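Local coordinates for ribose-phosphate pyrophosphokinase (Mycobacterium smegmatis, PDB 5MP7), which probably makes phosphoribosyl pyrophosphate (PRPP) by transferring the pyrophosphoryl group of ATP to the 1-hydroxyl of ribose 5-phosphate, using magnesium, at residues A[10-15]-A[60-65]; A[92-97]-A[129-134]; A[173-178]-A[224-229]; A[253-258]-A[278-283]; A[261-266]-A[285-290]. All blocks are in the same frame, centred on the assembly; numbering follows the deposited sequence.

How the interactions relate
Interaction 1 comes first from the N terminus: residues 10-15 pair with 60-65, closing a loop of 44 residues. Interaction 2 follows, joining 92-97 to 129-134. The two are in series but share a parallel sheet, because strands 60-64 and 92-97 are neighbours in it. Interaction 3 (173-178 with 224-229) opens a second sheet on the opposite side of the chain's centre. Interaction 4 (253-258 with 278-283) extends that sheet, strand 253-258 bonding to strand 225-230. Interaction 5 (261-266 with 285-290) crosses interaction 4, since their segments alternate along the chain. It draws together the loops that follow the two strands of interaction 4.

Interaction 1. Residues A[10-15]-A[60-65]; sequences KNLMLF and DAFVLQ
Leu12 and Phe62 cross at about a right angle on one face of two parallel strands, Leu12 CD2 lying 3.9 Å from Phe62 CD1. With CG anti to the backbone N (chi1 -159°), Leu12 CG itself lies 4.1 Å from Phe62 CE1. Leu14 CD1 reaches Phe62 at CB, 4.3 Å away. On the other face the Phe15 ring lies against Ala61, bringing Phe15 CE1 to 3.5 Å from Ala61 CB; a residue as small as alanine suits a place where a ring comes so close. The edge of each ring also meets a carbonyl oxygen near its plane, Phe62 O for Phe15 and Met13 O for Phe62. The pairing belongs to the all-parallel sheet of the N-terminal, PRTase-like domain, in which strand 12-16 is outermost within the chain. Helix 302-314 covers the Leu12 and Phe62 face, helix 71-87 the Phe15 and Val63 face. Five backbone bonds run in a regular ladder, from Asp60 N to Asn11 O (2.8 Å) to Leu64 N on Phe15 O (2.9 Å). At the start, exposed Lys10 bonds Phe313 O through NZ, while OD2 of the buried Asp60 forms a salt bridge with Arg92.

Interaction 2. Residues A[92-97]-A[129-134]; sequences RITAIL and ADRIVS
Ile93 O is gripped by two successive amides of the 129-134 segment: Asp130 N at 2.9 Å, close to the carbonyl plane, and Arg131 N more weakly, at 3.4 Å and with a bent approach. Asp130 answers with its side chain. Its CG stands beside its own backbone N (chi1 -57°), and OD2 accepts from Ile93 N at 3.0 Å through the anti lone pair, so both polar backbone groups of Ile93 are bound by one residue. Beyond this point the strands run in ordinary parallel register. Bonds link Ala95 N to Arg131 O, Val133 N to Ala95 O and Leu97 N to Val133 O. At the far end the Ser134 hydroxyl donates a hydrogen bond to Leu97 O, with Ser134 OG 2.7 Å from it. Arg131 crosses Thr94 obliquely: the chain bends at chi3, which sets NE, the guanidinium's NH1 donates to Thr94 OG1 at 3.2 Å nearly in the guanidinium plane, and the threonine methyl CG2 packs 3.6 Å from Arg131 CD. Threonine suits this place because it offers a hydroxyl to the guanidinium and a methyl to the aliphatic chain. The same CG2 also meets Val133 CG2, 3.8 Å off. Together with helix 116-127 the strands form a beta-alpha-beta unit. The chemistry implies a pairing closed at either end by a side chain: a carboxylate takes up an amide just before the second strand begins, and a hydroxyl takes up the carbonyl of Leu97.

Interaction 3. Residues A[173-178]-A[224-229]; sequences VVVSPD and KTCILT
Val173 and Val175 use both of their backbone polar groups towards strand 225-230. Val173 N donates to Thr225 O at 3.1 Å, and Val173 O receives Ile227 N at 2.9 Å; Val175 N then donates to Ile227 O, and Val175 O receives Thr229 N at 3.1 Å. The two valine N-H groups reach their acceptors from about 37° above the carbonyl plane. Val174 and Ser176 turn their backbone groups the other way, to strand 197-202 and the residues just before it. This is the parallel core of the mixed sheet in the C-terminal PRTase-like domain, where beta-branched valines suit the extended backbone. Pro177 has no N-H to continue the ladder; instead Pro177 CD faces Thr229 O, and Pro177 O is bonded by Lys202 NZ. Beside it the Ser176 hydroxyl donates to Asp178 O at 2.8 Å, a bond within the turn that carries Asp178, a predicted magnesium ligand whose OD2 also takes the amide of Gly180. Thr229 OG1 and Thr225 OG1 are satisfied by Arg181 and Glu170. Among the apolar groups, Val173 CG1 sits in the crowded position between backbone N and carbonyl carbon (chi1 67°) and touches Cys226 SG at 3.7 Å.

Interaction 4. Residues A[253-258]-A[278-283]; sequences DVIIAA and EVIVTN
The beta-alpha-beta crossover through helix 267-273 sets Ile256 beside Val279 and Ala257 beside Ile280, in neighbouring parallel strands of the C-terminal domain's sheet. Three amides stitch the strands together: Ile256 N to Glu278 O (2.9 Å), Ile280 N to Ile256 O (2.8 Å) and Ala258 N to Ile280 O (2.9 Å). The ladder then gives out. At Ala258 O the approach comes from carbon, Val281 CA standing 3.2 Å away with a nearly straight C-H...O angle of 168°. On one face Ile256 and Val279 lie side by side and point the same way, Val279 CG2 being 4.1 Å from Ile256 CB. On the other, Ile280 crosses Ile255 obliquely: Ile280 CG1 stands beside its backbone N (chi1 -52°), and its CD1 meets Ile255 CG2 at 4.0 Å. The small Ala257 sits next to Ile280, whose side chain touches helix 156-167. Glu278 turns its carboxylate to the tyrosines Tyr162 and Tyr167 and to Thr297. The other edge of strand 253-258 is bonded to strand 225-230, and the side chain of Ala258 comes within about 5 Å of that of Asp230, predicted to bind ribose 5-phosphate. The chemistry is thus a short backbone ladder clad in branched aliphatic groups, with the acid of Glu278 held by hydroxyl bonds that would be expected to stabilise the negative charge of the carboxylate.

Interaction 5. Residues A[261-266]-A[285-290]; sequences GVLSDP and LPITED
Leu285 and Ile287 are both turned towards the backbone of Gly261 by their torsions. In Leu285 CG lies beside the backbone N (chi1 -69°), and the outer CD1 extends over the glycine carbonyl. In Ile287 a second turn in the same sense (chi2 -66°) folds CD1 inward. As a result Gly261 O is met by carbon from both residues: Leu285 CB and CD1 each stand 3.5 Å away, and Ile287 CD1 lies 3.8 Å from the same oxygen. A beta carbon on Gly261 would fall about 3.3 Å from Ile287 CD1, a tight approach, so the absence of a side chain suits the place. Further contacts are slight. Leu285 crosses Val262 obliquely, with Leu285 CD1 3.8 Å from Val262 CG2. Leu263 CD1 comes within a loose 4.5 Å of Ile287 CD1; Leu263 itself adopts a left-handed backbone conformation, which turns the chain there. The contact is carbon against a backbone oxygen and carbon against carbon, with no hydrogen bond between the two segments. Ile287 also rests on Leu296 and Val298 of strand 296-299, while Val262 O is bonded by Lys291 NZ. The loop 261-266 goes on to Pro266, at the N-cap position of helix 267-273, and on the way touches Ala44 of a neighbouring subunit. The Ser264 hydroxyl bonds Asp234 OD1, and the side chain of Val262 approaches that of Asp234 to about 3 Å. Asp234 belongs to the predicted 234-238 ribose 5-phosphate binding loop, which places this contact at the border of the substrate site in the PRTase-like fold.

Interaction 1. Residues A[10-15]-A[60-65]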
# COMPACT_ATOMS: atom_id res chain seq x y z
N LYS A 10 -26.64 63.15 -29.23
CA LYS A 10 -26.93 62.70 -27.81
C LYS A 10 -27.76 61.45 -27.69
O LYS A 10 -28.84 61.37 -28.22
CB LYS A 10 -27.68 63.76 -27.00
CG LYS A 10 -26.78 64.68 -26.19
CD LYS A 10 -27.55 65.41 -25.09
CE LYS A 10 -28.94 65.88 -25.53
NZ LYS A 10 -29.59 66.76 -24.53
N ASN A 11 -27.29 60.50 -26.91
CA ASN A 11 -27.93 59.21 -26.82
C ASN A 11 -27.94 58.73 -25.35
O ASN A 11 -26.90 58.54 -24.73
CB ASN A 11 -27.17 58.26 -27.74
CG ASN A 11 -27.59 56.81 -27.59
OD1 ASN A 11 -28.79 56.49 -27.58
ND2 ASN A 11 -26.61 55.91 -27.50
N LEU A 12 -29.13 58.52 -24.81
CA LEU A 12 -29.29 58.13 -23.41
C LEU A 12 -29.19 56.62 -23.30
O LEU A 12 -29.95 55.91 -23.93
CB LEU A 12 -30.65 58.62 -22.88
CG LEU A 12 -30.83 58.76 -21.37
CD1 LEU A 12 -32.15 59.41 -21.02
CD2 LEU A 12 -30.80 57.41 -20.66
N MET A 13 -28.29 56.14 -22.47
CA MET A 13 -28.20 54.72 -22.19
C MET A 13 -28.19 54.45 -20.71
O MET A 13 -27.47 55.04 -19.94
CB MET A 13 -26.97 54.11 -22.82
CG MET A 13 -27.17 53.88 -24.29
SD MET A 13 -25.69 53.22 -25.07
CE MET A 13 -25.97 51.46 -24.90
N LEU A 14 -28.98 53.48 -20.34
CA LEU A 14 -29.21 53.13 -18.98
C LEU A 14 -28.58 51.75 -18.76
O LEU A 14 -28.87 50.80 -19.45
CB LEU A 14 -30.71 53.17 -18.73
CG LEU A 14 -31.18 52.72 -17.34
CD1 LEU A 14 -30.78 53.67 -16.20
CD2 LEU A 14 -32.69 52.57 -17.41
N PHE A 15 -27.72 51.66 -17.76
CA PHE A 15 -27.07 50.43 -17.37
C PHE A 15 -27.48 50.11 -15.93
O PHE A 15 -27.70 51.01 -15.14
CB PHE A 15 -25.57 50.63 -17.41
CG PHE A 15 -25.08 51.05 -18.74
CD1 PHE A 15 -25.09 52.37 -19.13
CD2 PHE A 15 -24.62 50.09 -19.63
CE1 PHE A 15 -24.66 52.72 -20.40
CE2 PHE A 15 -24.19 50.43 -20.89
CZ PHE A 15 -24.23 51.73 -21.29
N ASP A 60 -24.54 59.05 -23.31
CA ASP A 60 -24.71 59.62 -21.99
C ASP A 60 -25.20 58.45 -21.13
O ASP A 60 -26.32 58.00 -21.29
CB ASP A 60 -25.72 60.75 -22.03
CG ASP A 60 -25.20 61.98 -22.77
OD1 ASP A 60 -24.68 61.88 -23.92
OD2 ASP A 60 -25.32 63.09 -22.22
N ALA A 61 -24.33 57.94 -20.27
CA ALA A 61 -24.58 56.71 -19.56
C ALA A 61 -25.01 57.00 -18.16
O ALA A 61 -24.46 57.89 -17.51
CB ALA A 61 -23.35 55.85 -19.53
N PHE A 62 -26.02 56.26 -17.70
CA PHE A 62 -26.49 56.31 -16.32
C PHE A 62 -26.38 54.91 -15.74
O PHE A 62 -26.99 53.97 -16.24
CB PHE A 62 -27.91 56.83 -16.30
CG PHE A 62 -28.01 58.24 -16.76
CD1 PHE A 62 -28.04 58.54 -18.11
CD2 PHE A 62 -28.02 59.28 -15.85
CE1 PHE A 62 -28.08 59.88 -18.55
CE2 PHE A 62 -28.08 60.61 -16.28
CZ PHE A 62 -28.14 60.90 -17.63
N VAL A 63 -25.55 54.75 -14.73
CA VAL A 63 -25.22 53.43 -14.21
C VAL A 63 -25.89 53.29 -12.88
O VAL A 63 -25.45 53.88 -11.93
CB VAL A 63 -23.72 53.25 -14.03
CG1 VAL A 63 -23.41 51.83 -13.62
CG2 VAL A 63 -23.04 53.60 -15.32
N LEU A 64 -26.96 52.51 -12.82
CA LEU A 64 -27.80 52.40 -11.66
C LEU A 64 -27.44 51.16 -10.86
O LEU A 64 -27.54 50.07 -11.34
CB LEU A 64 -29.26 52.35 -12.10
CG LEU A 64 -30.36 52.01 -11.09
CD1 LEU A 64 -30.37 52.90 -9.87
CD2 LEU A 64 -31.69 52.13 -11.82
N GLN A 65 -27.02 51.36 -9.62
CA GLN A 65 -26.75 50.25 -8.74
C GLN A 65 -27.24 50.59 -7.32
O GLN A 65 -26.79 51.57 -6.70
CB GLN A 65 -25.24 49.93 -8.73
CG GLN A 65 -24.85 48.75 -7.88
CD GLN A 65 -25.19 47.40 -8.54
OE1 GLN A 65 -26.34 47.10 -8.81
NE2 GLN A 65 -24.17 46.59 -8.77

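Interaction 2. Residues A[92-97]-A[129-134]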
# COMPACT_ATOMS: atom_id res chain seq x y z
N ARG A 92 -20.32 60.85 -21.36
CA ARG A 92 -20.59 61.30 -19.99
C ARG A 92 -21.07 60.10 -19.17
O ARG A 92 -21.91 59.34 -19.64
CB ARG A 92 -21.71 62.32 -20.05
CG ARG A 92 -21.27 63.74 -20.29
CD ARG A 92 -22.46 64.63 -20.73
NE ARG A 92 -21.98 65.56 -21.75
CZ ARG A 92 -22.35 65.62 -23.04
NH1 ARG A 92 -23.30 64.86 -23.56
NH2 ARG A 92 -21.76 66.54 -23.84
N ILE A 93 -20.58 59.96 -17.94
CA ILE A 93 -20.97 58.87 -17.05
C ILE A 93 -21.52 59.41 -15.73
O ILE A 93 -20.82 60.09 -15.00
CB ILE A 93 -19.78 57.95 -16.75
CG1 ILE A 93 -19.21 57.45 -18.05
CG2 ILE A 93 -20.23 56.75 -15.91
CD1 ILE A 93 -17.86 56.80 -17.88
N THR A 94 -22.77 59.11 -15.43
CA THR A 94 -23.35 59.45 -14.16
C THR A 94 -23.60 58.17 -13.35
O THR A 94 -24.23 57.27 -13.82
CB THR A 94 -24.69 60.18 -14.37
OG1 THR A 94 -24.51 61.35 -15.19
CG2 THR A 94 -25.29 60.58 -13.05
N ALA A 95 -23.08 58.10 -12.14
CA ALA A 95 -23.34 57.00 -11.23
C ALA A 95 -24.55 57.34 -10.37
O ALA A 95 -24.65 58.42 -9.79
CB ALA A 95 -22.15 56.77 -10.34
N ILE A 96 -25.49 56.42 -10.30
CA ILE A 96 -26.66 56.59 -9.47
C ILE A 96 -26.57 55.59 -8.33
O ILE A 96 -26.53 54.38 -8.55
CB ILE A 96 -27.91 56.33 -10.30
CG1 ILE A 96 -28.05 57.42 -11.34
CG2 ILE A 96 -29.14 56.34 -9.41
CD1 ILE A 96 -29.02 57.03 -12.41
N LEU A 97 -26.52 56.10 -7.11
CA LEU A 97 -26.43 55.24 -5.93
C LEU A 97 -27.57 55.60 -5.00
O LEU A 97 -27.40 56.45 -4.18
CB LEU A 97 -25.11 55.47 -5.23
CG LEU A 97 -23.89 55.05 -6.07
CD1 LEU A 97 -23.41 56.22 -6.87
CD2 LEU A 97 -22.75 54.58 -5.17
N ALA A 129 -16.39 58.29 -13.22
CA ALA A 129 -17.69 58.95 -13.09
C ALA A 129 -17.53 60.46 -13.12
O ALA A 129 -16.65 61.02 -12.50
CB ALA A 129 -18.38 58.52 -11.81
N ASP A 130 -18.43 61.12 -13.81
CA ASP A 130 -18.49 62.55 -13.92
C ASP A 130 -19.53 63.17 -12.97
O ASP A 130 -19.44 64.33 -12.63
CB ASP A 130 -18.78 62.91 -15.38
CG ASP A 130 -17.71 62.30 -16.36
OD1 ASP A 130 -16.49 62.64 -16.16
OD2 ASP A 130 -18.09 61.52 -17.31
N ARG A 131 -20.50 62.40 -12.53
CA ARG A 131 -21.58 62.89 -11.71
C ARG A 131 -22.06 61.77 -10.79
O ARG A 131 -21.92 60.60 -11.12
CB ARG A 131 -22.70 63.32 -12.61
CG ARG A 131 -23.92 63.84 -11.89
CD ARG A 131 -25.05 64.19 -12.81
NE ARG A 131 -24.75 65.42 -13.54
CZ ARG A 131 -24.13 65.51 -14.71
NH1 ARG A 131 -23.75 64.42 -15.38
NH2 ARG A 131 -23.93 66.72 -15.25
N ILE A 132 -22.55 62.12 -9.61
CA ILE A 132 -23.16 61.19 -8.68
C ILE A 132 -24.58 61.68 -8.37
O ILE A 132 -24.80 62.85 -8.13
CB ILE A 132 -22.36 61.10 -7.39
CG1 ILE A 132 -21.05 60.42 -7.65
CG2 ILE A 132 -23.11 60.31 -6.34
CD1 ILE A 132 -20.12 60.43 -6.44
N VAL A 133 -25.53 60.76 -8.39
CA VAL A 133 -26.91 61.03 -8.02
C VAL A 133 -27.25 60.09 -6.86
O VAL A 133 -27.04 58.88 -6.95
CB VAL A 133 -27.86 60.71 -9.13
CG1 VAL A 133 -29.29 60.81 -8.67
CG2 VAL A 133 -27.62 61.64 -10.30
N SER A 134 -27.77 60.66 -5.77
CA SER A 134 -28.12 59.87 -4.60
C SER A 134 -29.38 60.39 -3.96
O SER A 134 -29.83 61.51 -4.24
CB SER A 134 -26.95 59.90 -3.65
OG SER A 134 -26.95 58.77 -2.80

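Interaction 3. Residues A[173-178]-A[224-229]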
# COMPACT_ATOMS: atom_id res chain seq x y z
N VAL A 173 -47.17 65.22 16.23
CA VAL A 173 -45.89 65.75 16.64
C VAL A 173 -44.80 64.97 15.85
O VAL A 173 -44.89 63.75 15.68
CB VAL A 173 -45.72 65.70 18.19
CG1 VAL A 173 -45.65 64.28 18.71
CG2 VAL A 173 -44.47 66.43 18.65
N VAL A 174 -43.81 65.69 15.30
CA VAL A 174 -42.71 65.04 14.60
C VAL A 174 -41.67 64.74 15.65
O VAL A 174 -41.34 65.60 16.44
CB VAL A 174 -42.15 65.92 13.48
CG1 VAL A 174 -41.04 65.20 12.76
CG2 VAL A 174 -43.22 66.19 12.46
N VAL A 175 -41.16 63.52 15.67
CA VAL A 175 -40.18 63.08 16.68
C VAL A 175 -38.91 62.58 16.01
O VAL A 175 -38.96 61.72 15.12
CB VAL A 175 -40.73 61.97 17.56
CG1 VAL A 175 -39.76 61.61 18.66
CG2 VAL A 175 -42.06 62.40 18.16
N SER A 176 -37.77 63.08 16.45
CA SER A 176 -36.49 62.57 15.99
C SER A 176 -35.97 61.52 16.97
O SER A 176 -35.93 61.74 18.17
CB SER A 176 -35.49 63.70 15.88
OG SER A 176 -34.29 63.21 15.30
N PRO A 177 -35.56 60.35 16.48
CA PRO A 177 -35.13 59.28 17.39
C PRO A 177 -33.77 59.53 18.04
O PRO A 177 -33.39 58.79 18.94
CB PRO A 177 -35.09 58.04 16.50
CG PRO A 177 -35.05 58.56 15.10
CD PRO A 177 -35.48 59.98 15.07
N ASP A 178 -33.04 60.54 17.57
CA ASP A 178 -31.79 60.95 18.22
C ASP A 178 -31.42 62.39 17.86
O ASP A 178 -32.02 63.01 16.97
CB ASP A 178 -30.62 60.04 17.83
CG ASP A 178 -30.03 60.40 16.43
OD1 ASP A 178 -30.80 60.49 15.43
OD2 ASP A 178 -28.80 60.64 16.34
N LYS A 224 -50.75 62.36 21.47
CA LYS A 224 -50.51 62.82 20.10
C LYS A 224 -50.13 61.67 19.20
O LYS A 224 -49.64 60.64 19.67
CB LYS A 224 -49.39 63.85 20.07
CG LYS A 224 -49.59 65.05 20.99
CD LYS A 224 -50.03 66.25 20.22
CE LYS A 224 -50.08 67.50 21.03
NZ LYS A 224 -50.04 68.68 20.12
N THR A 225 -50.34 61.86 17.90
CA THR A 225 -49.88 60.92 16.87
C THR A 225 -48.46 61.27 16.49
O THR A 225 -48.23 62.29 15.86
CB THR A 225 -50.80 61.00 15.64
OG1 THR A 225 -52.13 60.66 16.05
CG2 THR A 225 -50.36 60.03 14.55
N CYS A 226 -47.51 60.43 16.88
CA CYS A 226 -46.09 60.68 16.64
C CYS A 226 -45.61 60.19 15.27
O CYS A 226 -45.81 59.05 14.96
CB CYS A 226 -45.26 59.98 17.68
SG CYS A 226 -45.59 60.67 19.30
N ILE A 227 -44.95 61.07 14.52
CA ILE A 227 -44.27 60.72 13.30
C ILE A 227 -42.78 60.60 13.63
O ILE A 227 -42.09 61.60 13.76
CB ILE A 227 -44.43 61.80 12.22
CG1 ILE A 227 -45.86 62.34 12.13
CG2 ILE A 227 -43.98 61.28 10.87
CD1 ILE A 227 -46.93 61.33 11.79
N LEU A 228 -42.30 59.36 13.78
CA LEU A 228 -40.91 59.08 14.07
C LEU A 228 -40.16 59.02 12.76
O LEU A 228 -40.40 58.15 11.93
CB LEU A 228 -40.80 57.73 14.72
CG LEU A 228 -39.67 57.30 15.62
CD1 LEU A 228 -39.11 58.44 16.44
CD2 LEU A 228 -40.19 56.18 16.51
N THR A 229 -39.23 59.95 12.55
CA THR A 229 -38.59 60.07 11.24
C THR A 229 -37.09 59.77 11.34
O THR A 229 -36.40 60.27 12.20
CB THR A 229 -38.90 61.45 10.59
OG1 THR A 229 -38.37 61.47 9.27
CG2 THR A 229 -38.32 62.58 11.37

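Interaction 4. Residues A[253-258]-A[278-283]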
# COMPACT_ATOMS: atom_id res chain seq x y z
N ASP A 253 -50.51 57.21 19.14
CA ASP A 253 -50.13 56.48 17.93
C ASP A 253 -48.67 56.78 17.61
O ASP A 253 -48.19 57.88 17.92
CB ASP A 253 -50.98 57.00 16.76
CG ASP A 253 -51.97 55.99 16.22
OD1 ASP A 253 -51.87 54.79 16.54
OD2 ASP A 253 -52.87 56.40 15.44
N VAL A 254 -47.98 55.83 16.97
CA VAL A 254 -46.67 56.08 16.39
C VAL A 254 -46.57 55.62 14.93
O VAL A 254 -46.84 54.47 14.64
CB VAL A 254 -45.53 55.41 17.16
CG1 VAL A 254 -44.19 55.79 16.53
CG2 VAL A 254 -45.53 55.86 18.61
N ILE A 255 -46.13 56.52 14.05
CA ILE A 255 -45.85 56.22 12.68
C ILE A 255 -44.35 56.37 12.42
O ILE A 255 -43.77 57.39 12.73
CB ILE A 255 -46.64 57.13 11.78
CG1 ILE A 255 -48.11 56.82 11.95
CG2 ILE A 255 -46.24 56.94 10.32
CD1 ILE A 255 -49.00 57.94 11.49
N ILE A 256 -43.76 55.34 11.79
CA ILE A 256 -42.35 55.33 11.41
C ILE A 256 -42.20 55.61 9.92
O ILE A 256 -42.84 55.00 9.11
CB ILE A 256 -41.70 54.01 11.73
CG1 ILE A 256 -41.84 53.75 13.22
CG2 ILE A 256 -40.22 54.07 11.37
CD1 ILE A 256 -41.25 52.44 13.69
N ALA A 257 -41.36 56.59 9.58
CA ALA A 257 -41.08 56.94 8.20
C ALA A 257 -39.57 57.10 7.99
O ALA A 257 -38.91 57.77 8.74
CB ALA A 257 -41.80 58.20 7.84
N ALA A 258 -39.04 56.42 6.99
CA ALA A 258 -37.63 56.48 6.66
C ALA A 258 -37.45 56.28 5.18
O ALA A 258 -38.25 55.61 4.55
CB ALA A 258 -36.86 55.41 7.40
N GLU A 278 -47.84 52.12 11.52
CA GLU A 278 -47.37 52.07 10.14
C GLU A 278 -45.85 52.30 10.07
O GLU A 278 -45.30 53.04 10.89
CB GLU A 278 -48.10 53.07 9.28
CG GLU A 278 -48.03 52.70 7.82
CD GLU A 278 -48.90 53.54 6.90
OE1 GLU A 278 -49.69 54.40 7.37
OE2 GLU A 278 -48.82 53.29 5.67
N VAL A 279 -45.19 51.64 9.12
CA VAL A 279 -43.79 51.86 8.83
C VAL A 279 -43.70 52.15 7.33
O VAL A 279 -44.12 51.35 6.55
CB VAL A 279 -42.95 50.66 9.18
CG1 VAL A 279 -41.49 50.97 8.91
CG2 VAL A 279 -43.11 50.28 10.62
N ILE A 280 -43.23 53.32 6.95
CA ILE A 280 -43.22 53.76 5.58
C ILE A 280 -41.78 53.92 5.13
O ILE A 280 -41.00 54.61 5.78
CB ILE A 280 -43.91 55.09 5.45
CG1 ILE A 280 -45.28 55.01 6.08
CG2 ILE A 280 -44.09 55.46 3.98
CD1 ILE A 280 -45.88 56.35 6.42
N VAL A 281 -41.43 53.24 4.04
CA VAL A 281 -40.10 53.29 3.43
C VAL A 281 -40.21 53.42 1.93
O VAL A 281 -41.30 53.30 1.38
CB VAL A 281 -39.22 52.07 3.73
CG1 VAL A 281 -39.00 51.92 5.20
CG2 VAL A 281 -39.83 50.82 3.19
N THR A 282 -39.11 53.77 1.28
CA THR A 282 -39.04 53.79 -0.18
C THR A 282 -38.33 52.56 -0.61
O THR A 282 -37.79 51.82 0.21
CB THR A 282 -38.29 55.02 -0.77
OG1 THR A 282 -36.86 54.88 -0.54
CG2 THR A 282 -38.79 56.29 -0.15
N ASN A 283 -38.26 52.37 -1.91
CA ASN A 283 -37.56 51.20 -2.45
C ASN A 283 -36.15 51.50 -2.98
O ASN A 283 -35.78 51.02 -4.05
CB ASN A 283 -38.45 50.49 -3.50
CG ASN A 283 -38.60 51.29 -4.76
OD1 ASN A 283 -38.54 52.52 -4.76
ND2 ASN A 283 -38.80 50.61 -5.84

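Interaction 5. Residues A[261-266]-A[285-290]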
# COMPACT_ATOMS: atom_id res chain seq x y z
N GLY A 261 -34.85 51.39 3.66
CA GLY A 261 -35.17 50.22 4.41
C GLY A 261 -34.05 49.26 4.18
O GLY A 261 -34.05 48.57 3.19
N VAL A 262 -33.10 49.22 5.10
CA VAL A 262 -32.00 48.25 5.05
C VAL A 262 -32.55 46.99 5.66
O VAL A 262 -32.35 45.91 5.15
CB VAL A 262 -30.78 48.73 5.83
CG1 VAL A 262 -29.64 47.73 5.75
CG2 VAL A 262 -30.32 50.12 5.34
N LEU A 263 -33.24 47.16 6.79
CA LEU A 263 -34.05 46.10 7.44
C LEU A 263 -33.33 44.78 7.62
O LEU A 263 -33.83 43.72 7.29
CB LEU A 263 -35.35 45.90 6.68
CG LEU A 263 -36.26 47.14 6.67
CD1 LEU A 263 -37.40 46.93 5.69
CD2 LEU A 263 -36.83 47.44 8.05
N SER A 264 -32.13 44.84 8.18
CA SER A 264 -31.34 43.65 8.44
C SER A 264 -31.87 42.90 9.64
O SER A 264 -32.54 43.48 10.48
CB SER A 264 -29.91 44.07 8.76
OG SER A 264 -29.43 45.11 7.93
N ASP A 265 -31.51 41.61 9.71
CA ASP A 265 -31.61 40.77 10.92
C ASP A 265 -33.04 40.65 11.47
O ASP A 265 -33.94 40.19 10.73
CB ASP A 265 -30.48 41.06 11.96
CG ASP A 265 -30.31 42.55 12.35
OD1 ASP A 265 -29.54 43.28 11.73
OD2 ASP A 265 -30.90 43.00 13.31
N PRO A 266 -33.27 41.07 12.73
CA PRO A 266 -34.54 40.94 13.38
C PRO A 266 -35.44 42.17 13.21
O PRO A 266 -36.48 42.25 13.87
CB PRO A 266 -34.11 40.81 14.84
CG PRO A 266 -32.94 41.72 14.92
CD PRO A 266 -32.35 41.81 13.60
N LEU A 285 -33.59 50.48 -1.66
CA LEU A 285 -33.07 49.14 -1.49
C LEU A 285 -34.16 48.16 -1.78
O LEU A 285 -35.33 48.51 -1.64
CB LEU A 285 -32.63 48.94 -0.04
CG LEU A 285 -31.40 49.79 0.25
CD1 LEU A 285 -31.29 50.15 1.70
CD2 LEU A 285 -30.11 49.09 -0.18
N PRO A 286 -33.81 46.94 -2.21
CA PRO A 286 -34.87 46.00 -2.58
C PRO A 286 -35.51 45.46 -1.30
O PRO A 286 -34.80 45.03 -0.41
CB PRO A 286 -34.14 44.89 -3.34
CG PRO A 286 -32.76 44.96 -2.83
CD PRO A 286 -32.48 46.37 -2.43
N ILE A 287 -36.83 45.52 -1.21
CA ILE A 287 -37.52 45.04 -0.04
C ILE A 287 -38.02 43.64 -0.38
O ILE A 287 -39.10 43.50 -0.94
CB ILE A 287 -38.72 45.94 0.33
CG1 ILE A 287 -38.34 47.44 0.29
CG2 ILE A 287 -39.24 45.53 1.69
CD1 ILE A 287 -37.33 47.90 1.33
N THR A 288 -37.24 42.62 -0.03
CA THR A 288 -37.59 41.25 -0.35
C THR A 288 -38.69 40.75 0.57
O THR A 288 -39.03 41.41 1.57
CB THR A 288 -36.38 40.30 -0.21
OG1 THR A 288 -35.90 40.28 1.15
CG2 THR A 288 -35.26 40.71 -1.15
N GLU A 289 -39.20 39.57 0.28
CA GLU A 289 -40.35 39.03 1.00
C GLU A 289 -40.04 38.65 2.46
O GLU A 289 -40.90 38.82 3.32
CB GLU A 289 -41.02 37.93 0.17
CG GLU A 289 -41.34 38.49 -1.24
CD GLU A 289 -42.26 39.75 -1.27
OE1 GLU A 289 -42.78 40.18 -0.22
OE2 GLU A 289 -42.48 40.33 -2.37
N ASP A 290 -38.80 38.28 2.74
CA ASP A 290 -38.37 38.11 4.13
C ASP A 290 -38.40 39.39 4.99
O ASP A 290 -38.48 39.32 6.21
CB ASP A 290 -36.96 37.50 4.17
CG ASP A 290 -36.94 36.04 3.72
OD1 ASP A 290 -38.03 35.43 3.61
OD2 ASP A 290 -35.84 35.52 3.46